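Local structure of cell wall mannoprotein 1 (Neosartorya fumigata, 5J5L) at residues 19-22 with 23-27; 89-92 with 93-97. The protein binds arachidonic acid in a pocket among its helices and is probably a cell wall antigen recognised by the host humoral immune response. All blocks are in the same frame, centred on the assembly; numbering follows the deposited sequence.

Contact 1 of 2, residues 19-22 with 23-27; sequences TLTQ and HFNEF. With ACD (arachidonic acid), chain B.
The last turns of helix 3-26 line one part of the arachidonic acid pocket, from the carboxylate at Phe24 and Phe27 to the middle of the acyl chain at Leu20. Leu20 CB lies 4.0 Å from Phe24 CZ, and the leucine sends its CD1 methyl on to the acyl chain, 3.7 Å from ACD C15. The Phe24 ring is turned so that one face takes the Leu20 carbonyl oxygen, 3.3 Å above its plane and offset toward the rim, while its edge meets ACD O1, 3.3 Å from CD1, and ACD C14. That same Leu20 oxygen accepts the backbone N-H of Phe24 at 2.9 Å. Beyond the helix end, Phe27 has CG anti to its backbone N (chi1 -173°) and turns one ring face to the head of the fatty acid, ACD C3 lying 3.6 Å from the plane over the ring centre.

On another side of the helix, Thr19 and His23 run alongside each other, Thr19 CG2 being 4.0 Å from the imidazole CD2 of His23. Glu26 N makes weak bonds to Gln22 O and His23 O; Gln22 O also receives a water proton at 2.7 Å.

Leu20 and His23 pack on Val40 of helix 31-56, Phe24 rests on Ser83, Ala86 and Ile87 of helix 63-89, and Phe27 reaches Val94 of helix 91-97.

Contact 2 of 2, residues 89-92 with 93-97; sequences AKKP and QVDSA
Lys91 and Asp95 form an i to i+4 salt bridge on the short helix 91-97, whose N-cap residue is Lys90. From CB, which points away from the following turn, the Lys91 chain leaves with CG anti to the backbone N (chi1 -173°) and stays extended through CD and CE. CG already passes 3.5 Å from Asp95 OD2; CD stands farther off, 4.2 Å from OD2, before CE comes back to 3.9 Å from the same oxygen. A bend at chi4 (-66°) then turns the ammonium group in to the oxygen edge of the carboxylate, close to its plane. Lys91 NZ donates to Asp95 OD2 at 2.9 Å, using the syn lone pair of that oxygen, and more weakly to OD1, so the grip is lopsided toward OD2.

In the backbone of the same pair, Asp95 N bonds to Lys91 O, giving a main-chain link as well as a side-chain one. In the same way Val94 N donates to Lys90 O, and Val94 CG2 lies against that oxygen. The valine side chain is buried, about 4 Å from the bound arachidonic acid, and packs with Phe151. Asp95 is exposed, whereas the Lys91 side chain lies partly against Phe151.

Gln93 folds back toward the helix start through a bend at chi2 (67°). Its OE1 comes 3.5 Å from Lys90 CD, where the two side chains cross, and one water bridges the amide oxygen to the backbone at Ala89, donating to Ala89 O and to Gln93 OE1, each at 2.8 Å.

From the N terminus, contact 1 forms in the closing turns of helix 3-26, and the chain then runs through helices 31-56 and 63-89 before contact 2 opens helix 91-97. Both are local, the first ending a long helix and the second starting a short one; they follow in series, neither nested nor crossed, with centres about 13 Å apart. They nevertheless touch: Lys90 CE approaches the carbonyl oxygens of Phe24 and Phe27, each at 3.3 Å, and Phe27 CD2 packs 3.6 Å from Gln93 CB. The end of helix 3-26 is thereby joined to the junction between helices 63-89 and 91-97, beside the head of the fatty acid.

Contact 1 of 2, residues 19-22 with 23-27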
loop_
_atom_site.group_PDB
_atom_site.type_symbol
_atom_site.label_atom_id
_atom_site.label_comp_id
_atom_site.label_asym_id
_atom_site.label_seq_id
_atom_site.Cartn_x
_atom_site.Cartn_y
_atom_site.Cartn_z
ATOM N N THR A 19 -0.383 10.602 3.529
ATOM C CA THR A 19 -0.059 11.073 4.874
ATOM C C THR A 19 1.284 10.513 5.351
ATOM O O THR A 19 2.120 11.255 5.860
ATOM C CB THR A 19 -1.187 10.732 5.859
ATOM O OG1 THR A 19 -2.399 11.337 5.389
ATOM C CG2 THR A 19 -0.856 11.226 7.260
ATOM N N LEU A 20 1.517 9.226 5.159
ATOM C CA LEU A 20 2.819 8.651 5.506
ATOM C C LEU A 20 3.989 9.345 4.816
ATOM O O LEU A 20 5.017 9.615 5.430
ATOM C CB LEU A 20 2.867 7.163 5.147
ATOM C CG LEU A 20 2.346 6.211 6.197
ATOM C CD1 LEU A 20 2.361 4.801 5.632
ATOM C CD2 LEU A 20 3.182 6.258 7.471
ATOM N N THR A 21 3.830 9.598 3.520
ATOM C CA THR A 21 4.862 10.260 2.737
ATOM C C THR A 21 5.201 11.611 3.348
ATOM O O THR A 21 6.373 12.011 3.405
ATOM C CB THR A 21 4.438 10.429 1.266
ATOM O OG1 THR A 21 4.173 9.133 0.698
ATOM C CG2 THR A 21 5.515 11.113 0.452
ATOM N N GLN A 22 4.163 12.329 3.778
ATOM C CA GLN A 22 4.368 13.607 4.464
ATOM C C GLN A 22 5.207 13.452 5.731
ATOM O O GLN A 22 6.099 14.287 6.004
ATOM C CB GLN A 22 3.026 14.270 4.788
ATOM C CG GLN A 22 2.298 14.852 3.592
ATOM C CD GLN A 22 0.968 15.474 3.983
ATOM O OE1 GLN A 22 0.139 14.844 4.647
ATOM N NE2 GLN A 22 0.757 16.715 3.574
ATOM N N HIS A 23 4.925 12.411 6.510
ATOM C CA HIS A 23 5.736 12.083 7.683
ATOM C C HIS A 23 7.182 11.823 7.293
ATOM O O HIS A 23 8.101 12.377 7.912
ATOM C CB HIS A 23 5.192 10.874 8.444
ATOM C CG HIS A 23 4.013 11.193 9.303
ATOM N ND1 HIS A 23 4.134 11.525 10.631
ATOM C CD2 HIS A 23 2.689 11.231 9.024
ATOM C CE1 HIS A 23 2.937 11.777 11.131
ATOM N NE2 HIS A 23 2.040 11.589 10.179
ATOM N N PHE A 24 7.385 10.996 6.268
ATOM C CA PHE A 24 8.746 10.640 5.848
ATOM C C PHE A 24 9.564 11.859 5.478
ATOM O O PHE A 24 10.707 11.993 5.906
ATOM C CB PHE A 24 8.769 9.666 4.671
ATOM C CG PHE A 24 8.046 8.365 4.922
ATOM C CD1 PHE A 24 7.906 7.850 6.197
ATOM C CD2 PHE A 24 7.519 7.669 3.865
ATOM C CE1 PHE A 24 7.239 6.656 6.421
ATOM C CE2 PHE A 24 6.860 6.476 4.073
ATOM C CZ PHE A 24 6.708 5.975 5.352
ATOM N N ASN A 25 8.961 12.767 4.723
ATOM C CA ASN A 25 9.662 13.954 4.237
ATOM C C ASN A 25 10.065 14.925 5.350
ATOM O O ASN A 25 11.031 15.684 5.194
ATOM C CB ASN A 25 8.823 14.653 3.169
ATOM C CG ASN A 25 8.750 13.857 1.878
ATOM O OD1 ASN A 25 9.676 13.115 1.540
ATOM N ND2 ASN A 25 7.678 14.039 1.135
ATOM N N GLU A 26 9.361 14.863 6.484
ATOM C CA GLU A 26 9.694 15.646 7.673
ATOM C C GLU A 26 10.612 14.948 8.682
ATOM O O GLU A 26 11.031 15.588 9.638
ATOM C CB GLU A 26 8.421 16.032 8.437
ATOM C CG GLU A 26 7.508 17.010 7.735
ATOM C CD GLU A 26 6.166 17.156 8.443
ATOM O OE1 GLU A 26 5.966 16.518 9.511
ATOM O OE2 GLU A 26 5.305 17.897 7.918
ATOM N N PHE A 27 10.913 13.661 8.489
ATOM C CA PHE A 27 11.627 12.872 9.490
ATOM C C PHE A 27 13.050 13.375 9.705
ATOM O O PHE A 27 13.812 13.548 8.736
ATOM C CB PHE A 27 11.652 11.404 9.074
ATOM C CG PHE A 27 12.225 10.462 10.111
ATOM C CD1 PHE A 27 11.812 10.497 11.426
ATOM C CD2 PHE A 27 13.119 9.459 9.723
ATOM C CE1 PHE A 27 12.325 9.610 12.353
ATOM C CE2 PHE A 27 13.641 8.573 10.654
ATOM C CZ PHE A 27 13.241 8.651 11.972
HETATM C C1 ACD B . 8.969 8.709 10.043
HETATM C C2 ACD B . 9.046 7.202 9.982
HETATM C C3 ACD B . 10.486 6.751 10.127
HETATM C C4 ACD B . 10.555 5.246 10.399
HETATM C C5 ACD B . 9.692 4.887 11.584
HETATM C C6 ACD B . 8.663 4.021 11.558
HETATM C C7 ACD B . 8.263 3.217 10.345
HETATM C C8 ACD B . 7.003 3.745 9.679
HETATM C C9 ACD B . 6.802 3.731 8.351
HETATM C C10 ACD B . 7.802 3.246 7.315
HETATM C C11 ACD B . 7.496 1.837 6.878
HETATM C C12 ACD B . 7.117 1.448 5.653
HETATM C C13 ACD B . 6.878 2.331 4.445
HETATM C C14 ACD B . 5.411 2.719 4.508
HETATM C C15 ACD B . 4.628 2.922 3.443
HETATM C C16 ACD B . 5.108 2.774 2.026
HETATM C C17 ACD B . 3.906 2.615 1.107
HETATM C C18 ACD B . 3.204 1.285 1.317
HETATM C C19 ACD B . 2.112 1.076 0.296
HETATM C C20 ACD B . 1.005 0.165 0.759
HETATM O O1 ACD B . 9.082 9.287 8.955
HETATM O O2 ACD B . 8.777 9.302 11.122
HETATM O O HOH W 1 5.993 16.808 4.925
#

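Contact 2 of 2, residues 89-92 with 93-97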
loop_
_atom_site.group_PDB
_atom_site.type_symbol
_atom_site.label_atom_id
_atom_site.label_comp_id
_atom_site.label_asym_id
_atom_site.label_seq_id
_atom_site.Cartn_x
_atom_site.Cartn_y
_atom_site.Cartn_z
ATOM N N ALA A 89 14.901 7.577 1.110
ATOM C CA ALA A 89 15.677 8.823 1.153
ATOM C C ALA A 89 16.091 9.201 2.574
ATOM O O ALA A 89 17.076 9.931 2.768
ATOM C CB ALA A 89 14.871 9.963 0.522
ATOM N N LYS A 90 15.334 8.711 3.553
ATOM C CA LYS A 90 15.619 8.973 4.958
ATOM C C LYS A 90 16.316 7.809 5.654
ATOM O O LYS A 90 16.321 7.747 6.882
ATOM C CB LYS A 90 14.316 9.302 5.680
ATOM C CG LYS A 90 13.677 10.609 5.244
ATOM C CD LYS A 90 14.453 11.824 5.755
ATOM C CE LYS A 90 13.735 13.128 5.468
ATOM N NZ LYS A 90 13.644 13.436 4.013
ATOM N N LYS A 91 16.916 6.890 4.888
ATOM C CA LYS A 91 17.692 5.818 5.529
ATOM C C LYS A 91 18.722 6.318 6.565
ATOM O O LYS A 91 18.851 5.724 7.645
ATOM C CB LYS A 91 18.380 4.882 4.517
ATOM C CG LYS A 91 19.043 3.691 5.211
ATOM C CD LYS A 91 19.480 2.582 4.280
ATOM C CE LYS A 91 19.930 1.355 5.067
ATOM N NZ LYS A 91 21.150 1.583 5.872
ATOM N N PRO A 92 19.471 7.401 6.258
ATOM C CA PRO A 92 20.407 7.880 7.294
ATOM C C PRO A 92 19.746 8.215 8.629
ATOM O O PRO A 92 20.323 7.942 9.678
ATOM C CB PRO A 92 21.009 9.146 6.667
ATOM C CG PRO A 92 20.831 8.973 5.201
ATOM C CD PRO A 92 19.551 8.215 5.032
ATOM N N GLN A 93 18.551 8.812 8.570
ATOM C CA GLN A 93 17.788 9.191 9.759
ATOM C C GLN A 93 17.217 7.968 10.455
ATOM O O GLN A 93 17.154 7.905 11.676
ATOM C CB GLN A 93 16.651 10.147 9.398
ATOM C CG GLN A 93 17.081 11.562 9.028
ATOM C CD GLN A 93 17.869 11.690 7.726
ATOM O OE1 GLN A 93 17.674 10.956 6.762
ATOM N NE2 GLN A 93 18.795 12.631 7.717
ATOM N N VAL A 94 16.777 6.999 9.668
ATOM C CA VAL A 94 16.314 5.744 10.211
ATOM C C VAL A 94 17.455 5.040 10.962
ATOM O O VAL A 94 17.253 4.523 12.046
ATOM C CB VAL A 94 15.785 4.835 9.080
ATOM C CG1 VAL A 94 15.538 3.415 9.583
ATOM C CG2 VAL A 94 14.509 5.417 8.492
ATOM N N ASP A 95 18.649 5.035 10.371
ATOM C CA ASP A 95 19.815 4.386 10.976
ATOM C C ASP A 95 20.221 5.078 12.266
ATOM O O ASP A 95 20.572 4.425 13.251
ATOM C CB ASP A 95 21.006 4.379 10.015
ATOM C CG ASP A 95 20.790 3.472 8.813
ATOM O OD1 ASP A 95 19.957 2.545 8.899
ATOM O OD2 ASP A 95 21.474 3.690 7.789
ATOM N N SER A 96 20.177 6.409 12.254
ATOM C CA SER A 96 20.565 7.177 13.428
ATOM C C SER A 96 19.550 7.008 14.565
ATOM O O SER A 96 19.928 7.011 15.733
ATOM C CB SER A 96 20.802 8.651 13.077
ATOM O OG SER A 96 19.592 9.343 12.852
ATOM N N ALA A 97 18.280 6.816 14.218
ATOM C CA ALA A 97 17.240 6.538 15.199
ATOM C C ALA A 97 17.297 5.083 15.677
ATOM O O ALA A 97 16.821 4.775 16.755
ATOM C CB ALA A 97 15.868 6.853 14.637
HETATM O O HOH W 2 18.488 11.857 4.184
#